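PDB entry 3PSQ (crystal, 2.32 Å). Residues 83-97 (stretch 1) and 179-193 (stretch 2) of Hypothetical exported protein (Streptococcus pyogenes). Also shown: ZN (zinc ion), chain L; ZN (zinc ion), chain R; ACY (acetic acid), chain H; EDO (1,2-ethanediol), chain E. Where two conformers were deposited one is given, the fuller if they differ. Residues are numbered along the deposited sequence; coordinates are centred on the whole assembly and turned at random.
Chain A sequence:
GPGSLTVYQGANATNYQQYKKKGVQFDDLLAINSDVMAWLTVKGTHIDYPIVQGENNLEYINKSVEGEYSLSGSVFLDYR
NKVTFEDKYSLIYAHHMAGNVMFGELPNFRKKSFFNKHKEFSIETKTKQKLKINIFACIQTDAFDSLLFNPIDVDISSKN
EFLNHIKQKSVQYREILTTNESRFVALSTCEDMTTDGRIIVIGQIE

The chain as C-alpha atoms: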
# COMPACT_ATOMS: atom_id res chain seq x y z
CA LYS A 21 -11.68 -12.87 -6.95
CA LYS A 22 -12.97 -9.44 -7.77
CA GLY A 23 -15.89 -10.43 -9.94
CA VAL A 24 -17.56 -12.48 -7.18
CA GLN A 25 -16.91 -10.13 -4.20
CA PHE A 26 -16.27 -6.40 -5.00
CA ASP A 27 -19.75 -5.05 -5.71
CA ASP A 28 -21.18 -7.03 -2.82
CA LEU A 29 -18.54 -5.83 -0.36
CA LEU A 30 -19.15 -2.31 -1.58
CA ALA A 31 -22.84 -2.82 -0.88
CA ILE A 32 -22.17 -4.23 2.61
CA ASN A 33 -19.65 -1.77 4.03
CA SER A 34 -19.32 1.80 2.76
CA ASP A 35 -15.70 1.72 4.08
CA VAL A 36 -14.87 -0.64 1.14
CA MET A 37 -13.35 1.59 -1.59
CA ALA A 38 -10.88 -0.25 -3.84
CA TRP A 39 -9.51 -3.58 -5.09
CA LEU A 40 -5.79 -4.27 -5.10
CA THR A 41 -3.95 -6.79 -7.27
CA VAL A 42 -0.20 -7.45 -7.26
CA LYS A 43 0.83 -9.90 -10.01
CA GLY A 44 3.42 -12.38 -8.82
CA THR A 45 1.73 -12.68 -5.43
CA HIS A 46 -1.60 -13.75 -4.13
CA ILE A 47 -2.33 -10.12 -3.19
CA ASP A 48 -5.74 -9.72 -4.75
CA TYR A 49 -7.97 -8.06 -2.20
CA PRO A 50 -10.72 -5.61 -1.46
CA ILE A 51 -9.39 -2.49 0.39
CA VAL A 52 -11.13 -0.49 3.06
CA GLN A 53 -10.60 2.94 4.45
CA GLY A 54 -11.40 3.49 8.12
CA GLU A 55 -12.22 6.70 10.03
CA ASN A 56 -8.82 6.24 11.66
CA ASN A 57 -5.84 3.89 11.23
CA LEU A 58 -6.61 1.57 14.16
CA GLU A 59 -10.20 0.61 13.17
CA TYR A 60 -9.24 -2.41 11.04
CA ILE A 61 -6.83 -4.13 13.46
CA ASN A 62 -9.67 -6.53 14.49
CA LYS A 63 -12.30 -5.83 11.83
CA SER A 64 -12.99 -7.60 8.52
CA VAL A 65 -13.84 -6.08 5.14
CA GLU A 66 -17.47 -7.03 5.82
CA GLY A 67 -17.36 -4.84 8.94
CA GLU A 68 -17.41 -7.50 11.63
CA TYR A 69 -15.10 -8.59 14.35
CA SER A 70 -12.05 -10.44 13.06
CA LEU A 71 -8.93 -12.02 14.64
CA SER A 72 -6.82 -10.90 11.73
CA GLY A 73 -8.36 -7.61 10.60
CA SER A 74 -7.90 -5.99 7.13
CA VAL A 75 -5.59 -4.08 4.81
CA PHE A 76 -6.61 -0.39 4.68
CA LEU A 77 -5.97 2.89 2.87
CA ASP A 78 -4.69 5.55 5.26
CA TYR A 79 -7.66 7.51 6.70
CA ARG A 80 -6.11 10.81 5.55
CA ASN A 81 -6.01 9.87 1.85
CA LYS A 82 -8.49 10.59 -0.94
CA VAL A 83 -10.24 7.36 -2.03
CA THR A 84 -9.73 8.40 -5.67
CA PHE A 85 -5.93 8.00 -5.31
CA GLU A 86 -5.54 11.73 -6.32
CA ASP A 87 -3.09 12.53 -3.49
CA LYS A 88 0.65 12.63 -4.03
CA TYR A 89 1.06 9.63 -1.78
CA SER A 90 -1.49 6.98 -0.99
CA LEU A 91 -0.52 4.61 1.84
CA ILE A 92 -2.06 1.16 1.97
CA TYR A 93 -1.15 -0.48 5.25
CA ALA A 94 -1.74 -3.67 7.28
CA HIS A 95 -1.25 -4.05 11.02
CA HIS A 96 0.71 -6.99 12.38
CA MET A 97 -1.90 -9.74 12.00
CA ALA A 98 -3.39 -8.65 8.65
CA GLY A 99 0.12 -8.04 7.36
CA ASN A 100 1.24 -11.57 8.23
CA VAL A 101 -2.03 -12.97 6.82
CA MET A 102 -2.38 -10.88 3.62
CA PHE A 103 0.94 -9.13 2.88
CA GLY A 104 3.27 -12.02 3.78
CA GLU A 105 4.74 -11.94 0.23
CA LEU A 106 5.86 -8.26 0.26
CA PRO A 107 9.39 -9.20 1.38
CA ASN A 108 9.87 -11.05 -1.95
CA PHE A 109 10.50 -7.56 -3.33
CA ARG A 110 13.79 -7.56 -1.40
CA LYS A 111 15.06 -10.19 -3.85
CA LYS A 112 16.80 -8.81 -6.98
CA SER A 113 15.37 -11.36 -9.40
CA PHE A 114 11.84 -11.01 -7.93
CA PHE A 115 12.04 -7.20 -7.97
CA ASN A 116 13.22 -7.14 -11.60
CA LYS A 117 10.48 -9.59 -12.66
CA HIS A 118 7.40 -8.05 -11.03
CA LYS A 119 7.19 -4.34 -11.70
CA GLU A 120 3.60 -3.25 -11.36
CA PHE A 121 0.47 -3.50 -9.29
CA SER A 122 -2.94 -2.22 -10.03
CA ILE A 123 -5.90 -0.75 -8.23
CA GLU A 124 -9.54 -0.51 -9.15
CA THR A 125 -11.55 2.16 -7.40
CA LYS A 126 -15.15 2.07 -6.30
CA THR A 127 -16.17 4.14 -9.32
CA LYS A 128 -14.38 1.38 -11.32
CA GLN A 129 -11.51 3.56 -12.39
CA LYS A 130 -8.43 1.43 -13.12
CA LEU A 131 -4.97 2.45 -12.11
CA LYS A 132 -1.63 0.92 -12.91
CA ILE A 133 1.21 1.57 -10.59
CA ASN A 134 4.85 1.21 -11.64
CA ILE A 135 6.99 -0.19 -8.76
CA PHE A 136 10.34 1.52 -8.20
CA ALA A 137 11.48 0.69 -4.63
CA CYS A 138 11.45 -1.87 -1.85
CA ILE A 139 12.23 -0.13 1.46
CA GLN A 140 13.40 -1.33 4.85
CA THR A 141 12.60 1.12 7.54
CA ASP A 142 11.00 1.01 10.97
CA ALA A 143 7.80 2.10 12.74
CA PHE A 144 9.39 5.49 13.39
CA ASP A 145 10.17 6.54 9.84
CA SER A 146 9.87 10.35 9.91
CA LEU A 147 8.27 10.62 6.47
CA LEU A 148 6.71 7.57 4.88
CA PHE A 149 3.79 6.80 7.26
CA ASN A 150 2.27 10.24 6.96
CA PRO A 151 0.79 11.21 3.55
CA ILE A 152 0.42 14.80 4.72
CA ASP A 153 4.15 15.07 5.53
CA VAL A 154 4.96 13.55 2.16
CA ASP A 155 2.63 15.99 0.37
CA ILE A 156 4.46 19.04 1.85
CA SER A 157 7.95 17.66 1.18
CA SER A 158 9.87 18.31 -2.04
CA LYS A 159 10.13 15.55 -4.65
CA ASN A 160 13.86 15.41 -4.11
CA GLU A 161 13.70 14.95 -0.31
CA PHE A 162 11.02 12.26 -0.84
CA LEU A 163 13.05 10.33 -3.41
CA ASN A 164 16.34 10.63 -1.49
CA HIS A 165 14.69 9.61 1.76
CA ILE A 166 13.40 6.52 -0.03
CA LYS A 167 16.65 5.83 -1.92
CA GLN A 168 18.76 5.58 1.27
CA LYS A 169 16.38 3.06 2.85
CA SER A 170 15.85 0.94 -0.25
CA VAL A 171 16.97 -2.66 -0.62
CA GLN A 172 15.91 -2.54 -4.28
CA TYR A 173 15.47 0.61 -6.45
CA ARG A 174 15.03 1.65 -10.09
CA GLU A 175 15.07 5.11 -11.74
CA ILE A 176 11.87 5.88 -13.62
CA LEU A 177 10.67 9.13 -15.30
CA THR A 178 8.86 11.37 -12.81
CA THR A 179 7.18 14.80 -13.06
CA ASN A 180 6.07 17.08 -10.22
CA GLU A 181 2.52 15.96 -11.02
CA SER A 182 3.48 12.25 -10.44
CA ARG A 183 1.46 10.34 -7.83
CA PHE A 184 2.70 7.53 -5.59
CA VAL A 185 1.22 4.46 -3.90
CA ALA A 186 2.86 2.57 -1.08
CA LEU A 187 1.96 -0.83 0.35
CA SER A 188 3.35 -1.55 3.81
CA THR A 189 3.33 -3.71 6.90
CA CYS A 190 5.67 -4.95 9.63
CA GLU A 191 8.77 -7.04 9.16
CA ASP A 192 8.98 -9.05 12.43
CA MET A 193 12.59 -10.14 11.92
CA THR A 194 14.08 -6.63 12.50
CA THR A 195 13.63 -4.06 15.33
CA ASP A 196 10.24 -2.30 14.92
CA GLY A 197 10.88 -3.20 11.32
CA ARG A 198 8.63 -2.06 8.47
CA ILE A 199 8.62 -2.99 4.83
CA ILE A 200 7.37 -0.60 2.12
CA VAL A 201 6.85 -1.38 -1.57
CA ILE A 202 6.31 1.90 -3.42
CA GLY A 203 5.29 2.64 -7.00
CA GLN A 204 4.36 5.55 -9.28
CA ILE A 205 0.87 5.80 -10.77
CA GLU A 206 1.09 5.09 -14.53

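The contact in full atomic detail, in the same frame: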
# COMPACT_ATOMS: atom_id res chain seq x y z
N VAL A 83 -9.93 8.71 -1.52
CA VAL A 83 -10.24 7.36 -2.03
C VAL A 83 -9.98 7.23 -3.54
O VAL A 83 -9.87 6.12 -4.08
CB VAL A 83 -11.68 6.93 -1.71
CG1 VAL A 83 -11.86 6.75 -0.19
CG2 VAL A 83 -12.72 7.92 -2.27
N THR A 84 -9.90 8.37 -4.22
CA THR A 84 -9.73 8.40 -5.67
C THR A 84 -8.26 8.23 -6.05
O THR A 84 -7.92 8.21 -7.24
CB THR A 84 -10.15 9.76 -6.22
OG1 THR A 84 -9.45 10.78 -5.50
CG2 THR A 84 -11.65 9.98 -6.07
N PHE A 85 -7.38 8.12 -5.06
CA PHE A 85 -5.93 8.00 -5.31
C PHE A 85 -5.36 9.23 -6.03
O PHE A 85 -4.42 9.09 -6.80
CB PHE A 85 -5.58 6.68 -6.03
CG PHE A 85 -5.78 5.45 -5.15
CD1 PHE A 85 -4.74 4.95 -4.39
CD2 PHE A 85 -7.04 4.88 -5.00
CE1 PHE A 85 -4.92 3.89 -3.54
CE2 PHE A 85 -7.23 3.79 -4.14
CZ PHE A 85 -6.17 3.31 -3.41
N GLU A 86 -5.94 10.41 -5.75
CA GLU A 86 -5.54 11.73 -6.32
C GLU A 86 -4.35 12.36 -5.58
O GLU A 86 -3.66 13.23 -6.12
CB GLU A 86 -6.69 12.75 -6.21
CG GLU A 86 -7.89 12.60 -7.16
CD GLU A 86 -9.03 13.56 -6.79
OE1 GLU A 86 -8.78 14.79 -6.68
OE2 GLU A 86 -10.16 13.09 -6.60
N ASP A 87 -4.16 11.98 -4.32
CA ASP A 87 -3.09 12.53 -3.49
C ASP A 87 -1.74 12.18 -4.04
O ASP A 87 -1.60 11.27 -4.86
CB ASP A 87 -3.20 12.00 -2.06
CG ASP A 87 -4.40 12.54 -1.34
OD1 ASP A 87 -4.97 13.55 -1.80
OD2 ASP A 87 -4.79 11.96 -0.33
N LYS A 88 -0.72 12.93 -3.62
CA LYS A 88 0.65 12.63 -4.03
C LYS A 88 1.11 11.24 -3.58
O LYS A 88 1.95 10.61 -4.22
CB LYS A 88 1.64 13.65 -3.43
CG LYS A 88 1.60 14.99 -4.14
CD LYS A 88 2.38 14.91 -5.49
CE LYS A 88 2.07 16.12 -6.38
NZ LYS A 88 2.34 17.40 -5.65
N TYR A 89 0.55 10.80 -2.47
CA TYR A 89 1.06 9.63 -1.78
C TYR A 89 -0.08 8.94 -1.05
O TYR A 89 -0.61 9.45 -0.04
CB TYR A 89 2.11 10.07 -0.78
CG TYR A 89 2.80 8.97 -0.03
CD1 TYR A 89 3.82 8.26 -0.62
CD2 TYR A 89 2.45 8.67 1.29
CE1 TYR A 89 4.49 7.25 0.07
CE2 TYR A 89 3.12 7.67 2.00
CZ TYR A 89 4.15 6.97 1.38
OH TYR A 89 4.86 5.97 2.04
N SER A 90 -0.46 7.79 -1.58
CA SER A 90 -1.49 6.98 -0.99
C SER A 90 -0.83 5.79 -0.29
O SER A 90 -0.06 5.05 -0.91
CB SER A 90 -2.49 6.55 -2.05
OG SER A 90 -3.10 7.69 -2.64
N LEU A 91 -1.11 5.65 1.01
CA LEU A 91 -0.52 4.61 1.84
C LEU A 91 -1.57 3.53 2.15
O LEU A 91 -2.65 3.79 2.75
CB LEU A 91 0.05 5.19 3.13
CG LEU A 91 0.71 4.19 4.09
CD1 LEU A 91 1.93 3.41 3.50
CD2 LEU A 91 1.05 4.90 5.37
N ILE A 92 -1.27 2.34 1.66
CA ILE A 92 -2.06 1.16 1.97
C ILE A 92 -1.25 0.31 2.96
O ILE A 92 -0.10 -0.08 2.71
CB ILE A 92 -2.42 0.35 0.70
CG1 ILE A 92 -3.27 1.22 -0.24
CG2 ILE A 92 -3.15 -0.96 1.09
CD1 ILE A 92 -3.71 0.56 -1.55
N TYR A 93 -1.86 0.06 4.11
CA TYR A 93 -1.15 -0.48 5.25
C TYR A 93 -1.89 -1.71 5.80
O TYR A 93 -3.11 -1.89 5.56
CB TYR A 93 -1.04 0.64 6.35
CG TYR A 93 -0.09 0.31 7.45
CD1 TYR A 93 1.27 0.48 7.28
CD2 TYR A 93 -0.56 -0.23 8.66
CE1 TYR A 93 2.18 0.13 8.28
CE2 TYR A 93 0.33 -0.57 9.66
CZ TYR A 93 1.69 -0.39 9.48
OH TYR A 93 2.59 -0.73 10.50
N ALA A 94 -1.15 -2.58 6.47
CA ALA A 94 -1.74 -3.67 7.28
C ALA A 94 -1.04 -3.71 8.63
O ALA A 94 0.17 -3.58 8.68
CB ALA A 94 -1.66 -5.06 6.57
N HIS A 95 -1.82 -3.81 9.71
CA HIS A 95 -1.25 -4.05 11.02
C HIS A 95 -0.66 -5.46 11.11
O HIS A 95 -0.74 -6.26 10.17
CB HIS A 95 -2.31 -3.81 12.11
CG HIS A 95 -2.59 -2.36 12.36
ND1 HIS A 95 -1.80 -1.58 13.18
CD2 HIS A 95 -3.56 -1.54 11.87
CE1 HIS A 95 -2.27 -0.35 13.19
NE2 HIS A 95 -3.32 -0.30 12.39
N HIS A 96 -0.06 -5.76 12.25
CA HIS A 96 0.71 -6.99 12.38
C HIS A 96 -0.00 -8.26 11.91
O HIS A 96 0.56 -9.02 11.11
CB HIS A 96 1.21 -7.15 13.83
CG HIS A 96 1.71 -8.53 14.17
ND1 HIS A 96 2.98 -8.96 13.86
CD2 HIS A 96 1.12 -9.55 14.84
CE1 HIS A 96 3.16 -10.19 14.32
NE2 HIS A 96 2.04 -10.58 14.91
N MET A 97 -1.21 -8.52 12.40
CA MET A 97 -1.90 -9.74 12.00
C MET A 97 -2.27 -9.77 10.51
O MET A 97 -1.90 -10.72 9.81
CB MET A 97 -3.13 -10.07 12.88
CG MET A 97 -2.80 -10.46 14.33
SD MET A 97 -1.81 -11.99 14.50
CE MET A 97 -2.42 -12.96 13.08
N THR A 179 7.48 13.38 -12.90
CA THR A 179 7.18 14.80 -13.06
C THR A 179 6.77 15.31 -11.68
O THR A 179 6.63 14.52 -10.75
CB THR A 179 6.04 15.04 -14.11
OG1 THR A 179 4.76 14.80 -13.51
CG2 THR A 179 6.18 14.13 -15.34
N ASN A 180 6.57 16.61 -11.52
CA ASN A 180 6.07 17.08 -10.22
C ASN A 180 4.56 16.84 -10.06
O ASN A 180 3.99 17.05 -8.97
CB ASN A 180 6.48 18.54 -9.94
CG ASN A 180 7.84 18.63 -9.23
OD1 ASN A 180 7.91 18.63 -8.00
ND2 ASN A 180 8.91 18.72 -10.01
N GLU A 181 3.93 16.34 -11.12
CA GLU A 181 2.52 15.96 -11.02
C GLU A 181 2.36 14.46 -10.73
O GLU A 181 1.25 13.99 -10.46
CB GLU A 181 1.74 16.37 -12.29
CG GLU A 181 2.12 17.75 -12.86
CD GLU A 181 1.66 18.91 -12.01
OE1 GLU A 181 0.43 19.07 -11.82
OE2 GLU A 181 2.52 19.68 -11.54
N SER A 182 3.47 13.70 -10.76
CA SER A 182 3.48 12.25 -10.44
C SER A 182 2.85 11.90 -9.10
O SER A 182 3.09 12.56 -8.09
CB SER A 182 4.91 11.69 -10.47
OG SER A 182 5.43 11.67 -11.79
N ARG A 183 2.05 10.84 -9.08
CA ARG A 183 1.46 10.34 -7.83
C ARG A 183 2.02 8.97 -7.42
O ARG A 183 2.37 8.13 -8.25
CB ARG A 183 -0.06 10.25 -7.93
CG ARG A 183 -0.79 11.56 -8.18
CD ARG A 183 -2.28 11.24 -8.39
NE ARG A 183 -2.54 10.92 -9.79
CZ ARG A 183 -3.49 10.11 -10.25
NH1 ARG A 183 -4.35 9.49 -9.45
NH2 ARG A 183 -3.59 9.92 -11.57
N PHE A 184 2.05 8.73 -6.12
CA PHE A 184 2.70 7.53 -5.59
C PHE A 184 1.74 6.68 -4.77
O PHE A 184 0.74 7.17 -4.29
CB PHE A 184 3.91 7.96 -4.77
CG PHE A 184 4.90 8.76 -5.57
CD1 PHE A 184 5.91 8.13 -6.28
CD2 PHE A 184 4.81 10.16 -5.63
CE1 PHE A 184 6.82 8.87 -7.04
CE2 PHE A 184 5.73 10.90 -6.38
CZ PHE A 184 6.74 10.24 -7.08
N VAL A 185 2.02 5.39 -4.70
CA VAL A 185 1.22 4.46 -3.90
C VAL A 185 2.18 3.50 -3.23
O VAL A 185 3.07 2.91 -3.87
CB VAL A 185 0.15 3.66 -4.69
CG1 VAL A 185 -0.65 2.81 -3.72
CG2 VAL A 185 -0.80 4.56 -5.37
N ALA A 186 2.00 3.38 -1.91
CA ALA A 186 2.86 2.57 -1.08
C ALA A 186 2.00 1.48 -0.43
O ALA A 186 0.85 1.72 -0.06
CB ALA A 186 3.52 3.45 -0.03
N LEU A 187 2.56 0.29 -0.36
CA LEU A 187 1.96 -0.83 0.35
C LEU A 187 2.97 -1.21 1.44
O LEU A 187 4.16 -1.37 1.18
CB LEU A 187 1.75 -2.04 -0.55
CG LEU A 187 1.32 -1.86 -2.00
CD1 LEU A 187 1.54 -3.22 -2.75
CD2 LEU A 187 -0.13 -1.40 -2.06
N SER A 188 2.47 -1.40 2.66
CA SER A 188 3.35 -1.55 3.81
C SER A 188 2.76 -2.43 4.94
O SER A 188 1.54 -2.47 5.17
CB SER A 188 3.65 -0.15 4.37
OG SER A 188 4.68 -0.19 5.33
N THR A 189 3.66 -3.08 5.66
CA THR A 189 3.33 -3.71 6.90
C THR A 189 4.59 -3.88 7.74
O THR A 189 5.63 -3.28 7.43
CB THR A 189 2.53 -5.05 6.69
OG1 THR A 189 2.06 -5.51 7.96
CG2 THR A 189 3.37 -6.10 5.99
N CYS A 190 4.50 -4.66 8.81
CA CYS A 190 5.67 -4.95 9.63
C CYS A 190 6.64 -5.94 8.98
O CYS A 190 6.31 -6.65 8.03
CB CYS A 190 5.23 -5.50 10.98
SG CYS A 190 4.29 -7.04 10.86
N GLU A 191 7.85 -5.98 9.50
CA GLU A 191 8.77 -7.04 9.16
C GLU A 191 9.32 -7.55 10.50
O GLU A 191 10.29 -7.00 11.02
CB GLU A 191 9.87 -6.48 8.25
CG GLU A 191 10.72 -7.52 7.56
CD GLU A 191 11.14 -7.06 6.17
OE1 GLU A 191 11.41 -5.83 6.02
OE2 GLU A 191 11.20 -7.91 5.24
N ASP A 192 8.68 -8.58 11.06
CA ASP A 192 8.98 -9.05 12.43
C ASP A 192 10.38 -9.63 12.68
O ASP A 192 10.67 -10.05 13.80
CB ASP A 192 7.95 -10.09 12.92
CG ASP A 192 6.53 -9.59 12.85
OD1 ASP A 192 6.23 -8.45 13.32
OD2 ASP A 192 5.70 -10.35 12.30
N MET A 193 11.23 -9.67 11.65
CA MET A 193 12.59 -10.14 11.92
C MET A 193 13.54 -9.03 12.33
O MET A 193 14.57 -9.32 12.91
CB MET A 193 13.17 -10.96 10.77
CG MET A 193 12.44 -12.30 10.52
SD MET A 193 12.50 -13.48 11.91
CE MET A 193 10.81 -13.42 12.54
ZN ZN L . 4.43 -7.79 12.99
ZN ZN R . -0.54 -2.05 14.58
C ACY H . 1.62 -2.64 12.99
O ACY H . 1.52 -1.41 12.64
OXT ACY H . 0.85 -3.16 13.83
CH3 ACY H . 2.65 -3.51 12.33
C1 EDO E . 4.38 -9.56 6.62
O1 EDO E . 4.87 -10.48 7.60
C2 EDO E . 5.52 -9.16 5.67
O2 EDO E . 6.78 -8.95 6.34
O HOH W 1 -1.48 8.37 -4.66
O HOH W 2 4.73 -6.17 14.56

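The contact opens in a loop, where Phe-85 offers its carbonyl to a charged partner: Arg-183 NH1 donates to Phe-85 O at 2.7 Å, the long arginine side chain reaching back along the loop. The Phe-85 ring, buried, meets Val-185, CD1 to CG2 at 4.1 Å. Lys-88 uses its flexible methylenes, CE lying 3.4 Å from Asn-180 O, while its carbonyl starts the parallel ladder: Phe-184 N donates to Lys-88 O at 2.7 Å.

From Tyr-89 to Tyr-93 the strands pair in parallel register. Ser-90 and Ile-92 each give N–H and C=O to the neighbouring strand; Ser-90 N to Phe-184 O (3.0 Å) and Ala-186 N to Ser-90 O (2.8 Å) are nearly straight. Ser-90 OG also donates to a water that in turn donates to Phe-184 O, so a small polar side chain is satisfied here. Tyr-89 and Leu-91 both touch Ala-186 on one face, Tyr-89 CZ lying 3.8 Å and Leu-91 CD1 3.9 Å from Ala-186 CB; the small methyl leaves room for both. On the other face, branched Ile-92 packs CB against Leu-187 CD2 at 4.0 Å.

Ala-94 O accepts from Thr-189 OG1 at 2.8 Å. Finally His-96 ND1 (2.0 Å), Cys-190 SG (2.3 Å) and Asp-192 OD1 (1.9 Å) bind the zinc ion of chain L, tying the stretches together through classic metal ligands.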